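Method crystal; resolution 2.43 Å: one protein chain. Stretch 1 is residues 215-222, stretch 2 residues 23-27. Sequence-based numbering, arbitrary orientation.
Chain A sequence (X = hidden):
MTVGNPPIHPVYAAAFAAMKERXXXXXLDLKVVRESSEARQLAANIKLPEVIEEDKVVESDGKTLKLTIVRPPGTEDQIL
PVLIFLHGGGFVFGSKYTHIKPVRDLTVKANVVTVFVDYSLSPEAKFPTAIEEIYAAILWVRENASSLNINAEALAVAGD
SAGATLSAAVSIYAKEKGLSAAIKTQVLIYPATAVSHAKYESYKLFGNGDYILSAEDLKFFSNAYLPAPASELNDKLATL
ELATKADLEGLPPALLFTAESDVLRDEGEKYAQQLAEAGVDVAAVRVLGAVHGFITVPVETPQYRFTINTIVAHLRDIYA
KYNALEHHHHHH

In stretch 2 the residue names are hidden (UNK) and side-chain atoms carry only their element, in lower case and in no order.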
# COMPACT_ATOMS: atom_id res chain seq x y z
N ALA A 215 -21.07 12.05 -10.76
CA ALA A 215 -21.16 11.88 -12.21
C ALA A 215 -21.41 13.23 -12.91
O ALA A 215 -20.96 13.46 -14.04
CB ALA A 215 -22.26 10.90 -12.56
N GLU A 216 -22.12 14.12 -12.22
CA GLU A 216 -22.40 15.48 -12.69
C GLU A 216 -21.14 16.37 -12.72
O GLU A 216 -20.94 17.15 -13.66
CB GLU A 216 -23.47 16.13 -11.80
CG GLU A 216 -24.20 17.32 -12.39
CD GLU A 216 -24.71 18.30 -11.33
OE1 GLU A 216 -24.02 18.50 -10.29
OE2 GLU A 216 -25.82 18.86 -11.51
N ASP A 217 -20.30 16.24 -11.69
CA ASP A 217 -19.03 16.97 -11.65
C ASP A 217 -18.15 16.53 -12.82
O ASP A 217 -17.55 17.37 -13.51
CB ASP A 217 -18.30 16.73 -10.32
CG ASP A 217 -18.99 17.39 -9.12
OD1 ASP A 217 -19.69 18.40 -9.30
OD2 ASP A 217 -18.82 16.88 -7.99
N LEU A 218 -18.10 15.22 -13.05
CA LEU A 218 -17.27 14.65 -14.11
C LEU A 218 -17.61 15.18 -15.50
O LEU A 218 -16.72 15.41 -16.32
CB LEU A 218 -17.41 13.12 -14.14
CG LEU A 218 -16.37 12.23 -13.46
CD1 LEU A 218 -16.66 10.76 -13.80
CD2 LEU A 218 -14.95 12.61 -13.85
N LYS A 219 -18.90 15.36 -15.76
CA LYS A 219 -19.35 15.80 -17.07
C LYS A 219 -18.89 17.23 -17.31
O LYS A 219 -18.55 17.58 -18.44
CB LYS A 219 -20.88 15.70 -17.21
CG LYS A 219 -21.35 15.96 -18.63
CD LYS A 219 -22.59 16.86 -18.70
CE LYS A 219 -22.79 17.43 -20.11
NZ LYS A 219 -22.93 16.37 -21.17
N PHE A 220 -18.86 18.04 -16.26
CA PHE A 220 -18.35 19.41 -16.37
C PHE A 220 -16.86 19.44 -16.74
O PHE A 220 -16.46 20.16 -17.65
CB PHE A 220 -18.59 20.21 -15.07
CG PHE A 220 -17.94 21.58 -15.07
CD1 PHE A 220 -18.55 22.65 -15.71
CD2 PHE A 220 -16.72 21.79 -14.42
CE1 PHE A 220 -17.95 23.92 -15.71
CE2 PHE A 220 -16.12 23.05 -14.42
CZ PHE A 220 -16.73 24.11 -15.06
N PHE A 221 -16.04 18.63 -16.06
CA PHE A 221 -14.59 18.67 -16.29
C PHE A 221 -14.19 18.15 -17.68
O PHE A 221 -13.24 18.66 -18.30
CB PHE A 221 -13.85 17.87 -15.22
CG PHE A 221 -13.97 18.45 -13.83
CD1 PHE A 221 -13.55 19.75 -13.56
CD2 PHE A 221 -14.49 17.68 -12.78
CE1 PHE A 221 -13.65 20.28 -12.28
CE2 PHE A 221 -14.60 18.21 -11.51
CZ PHE A 221 -14.18 19.51 -11.25
N SER A 222 -14.90 17.13 -18.17
CA SER A 222 -14.62 16.57 -19.49
C SER A 222 -14.89 17.60 -20.59
O SER A 222 -14.14 17.71 -21.57
CB SER A 222 -15.46 15.30 -19.71
OG SER A 222 -15.34 14.42 -18.60
N UNK A 23 -24.02 24.80 -4.92
CA UNK A 23 -24.51 24.67 -6.30
C UNK A 23 -23.55 23.89 -7.19
O UNK A 23 -22.36 23.82 -6.86
c UNK A 23 -23.61 26.85 -5.97
c UNK A 23 -23.68 26.20 -4.61
c UNK A 23 -24.62 26.13 -6.77
N UNK A 24 -24.04 23.33 -8.31
CA UNK A 24 -23.09 22.60 -9.16
C UNK A 24 -22.00 23.52 -9.74
O UNK A 24 -22.08 24.75 -9.62
c UNK A 24 -25.18 22.92 -10.30
c UNK A 24 -25.40 23.35 -8.87
c UNK A 24 -23.98 22.01 -10.25
N UNK A 25 -21.00 22.94 -10.39
CA UNK A 25 -19.77 23.67 -10.68
C UNK A 25 -19.96 24.61 -11.86
O UNK A 25 -19.42 25.71 -11.86
c UNK A 25 -17.28 23.52 -11.08
c UNK A 25 -18.58 22.72 -10.93
c UNK A 25 -18.46 21.73 -9.76
c UNK A 25 -17.15 20.97 -9.71
N UNK A 26 -20.71 24.18 -12.86
CA UNK A 26 -20.89 24.98 -14.07
C UNK A 26 -21.62 26.30 -13.80
O UNK A 26 -21.76 27.13 -14.70
c UNK A 26 -25.24 24.66 -15.38
c UNK A 26 -21.66 24.17 -15.12
n UNK A 26 -25.22 24.00 -14.24
c UNK A 26 -23.91 23.69 -13.93
c UNK A 26 -23.14 24.19 -14.92
n UNK A 26 -24.00 24.79 -15.82
N UNK A 27 -22.05 26.51 -12.56
CA UNK A 27 -22.69 27.75 -12.16
C UNK A 27 -21.85 28.51 -11.13
O UNK A 27 -22.35 28.89 -10.07
c UNK A 27 -24.11 27.52 -11.55
c UNK A 27 -24.96 26.64 -12.46
o UNK A 27 -24.00 26.91 -10.26
O HOH W 1 -21.40 19.82 -10.63

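Position 23 carries three side-chain carbons that close a ring onto its own backbone nitrogen. Its CA-to-CB bond points away from the helix of stretch 1, and it touches nothing there. The closed ring identifies a proline. Pro23 has no backbone NH to donate, and its phi of -69° and psi of 159° suit an extended approach to the residues that do make contact.

Position 24 repeats the pattern: three carbons, again joined back to the backbone nitrogen. Here the CA-to-CB bond points toward the helix, and CB lies 3.5 Å from Glu216 OE1, a van der Waals approach. The residue is a second proline. The ring of Pro24 restricts phi, here -64°, while its carbonyl oxygen remains free to accept bonds.

Position 25 has four carbons, forked at the first, with one arm two carbons long. The short arm nears the Phe220 ring, the end of the long arm nears Phe221 CZ, and the first carbon of the long arm nears Asp217 OD1. This beta-branched aliphatic chain is isoleucine. The CA-to-CB bond of Ile25 points toward the helix, and the residue gives up more surface to the contact than any other in either stretch. Its CG2 lies 3.6 Å from Phe220 CE2, CD1 3.7 Å from Phe221 CZ, and CG1 3.6 Å from Asp217 OD1. The fork thus allows one side chain to reach two aromatic rings.

At position 26 one carbon leads to a five-membered ring of three carbons and two nitrogens. CB packs 3.5 Å from Phe220 CD1, but the end of the side chain leads away from the helix. The ring is the imidazole of histidine. His26 can therefore contribute its aliphatic carbon to the contact while its polar ring extends clear of the helix, and the residue as a whole is exposed.

Position 27 has one carbon bearing an oxygen and a second carbon, and does not reach the helix. This is threonine. Thr27 OG1 donates a hydrogen bond to Pro24 O at 3.0 Å, supplemented by a weak one from Thr27 N to Pro24 O at 3.4 Å, tying the loop back across three residues.

The contact is mainly apolar packing, without a direct hydrogen bond between the stretches. Ile25 CB and His26 N lie over one face of the Phe220 ring. Beside this patch, a water oxygen accepts from Ile25 N (3.2 Å) and donates to Glu216 OE1 (3.0 Å) and Asp217 OD1 (2.6 Å), linking loop backbone to two helix carboxylates. The contact buries 306 Å², both sides summed.

Stretch 2, residues 23-27: PPIHT
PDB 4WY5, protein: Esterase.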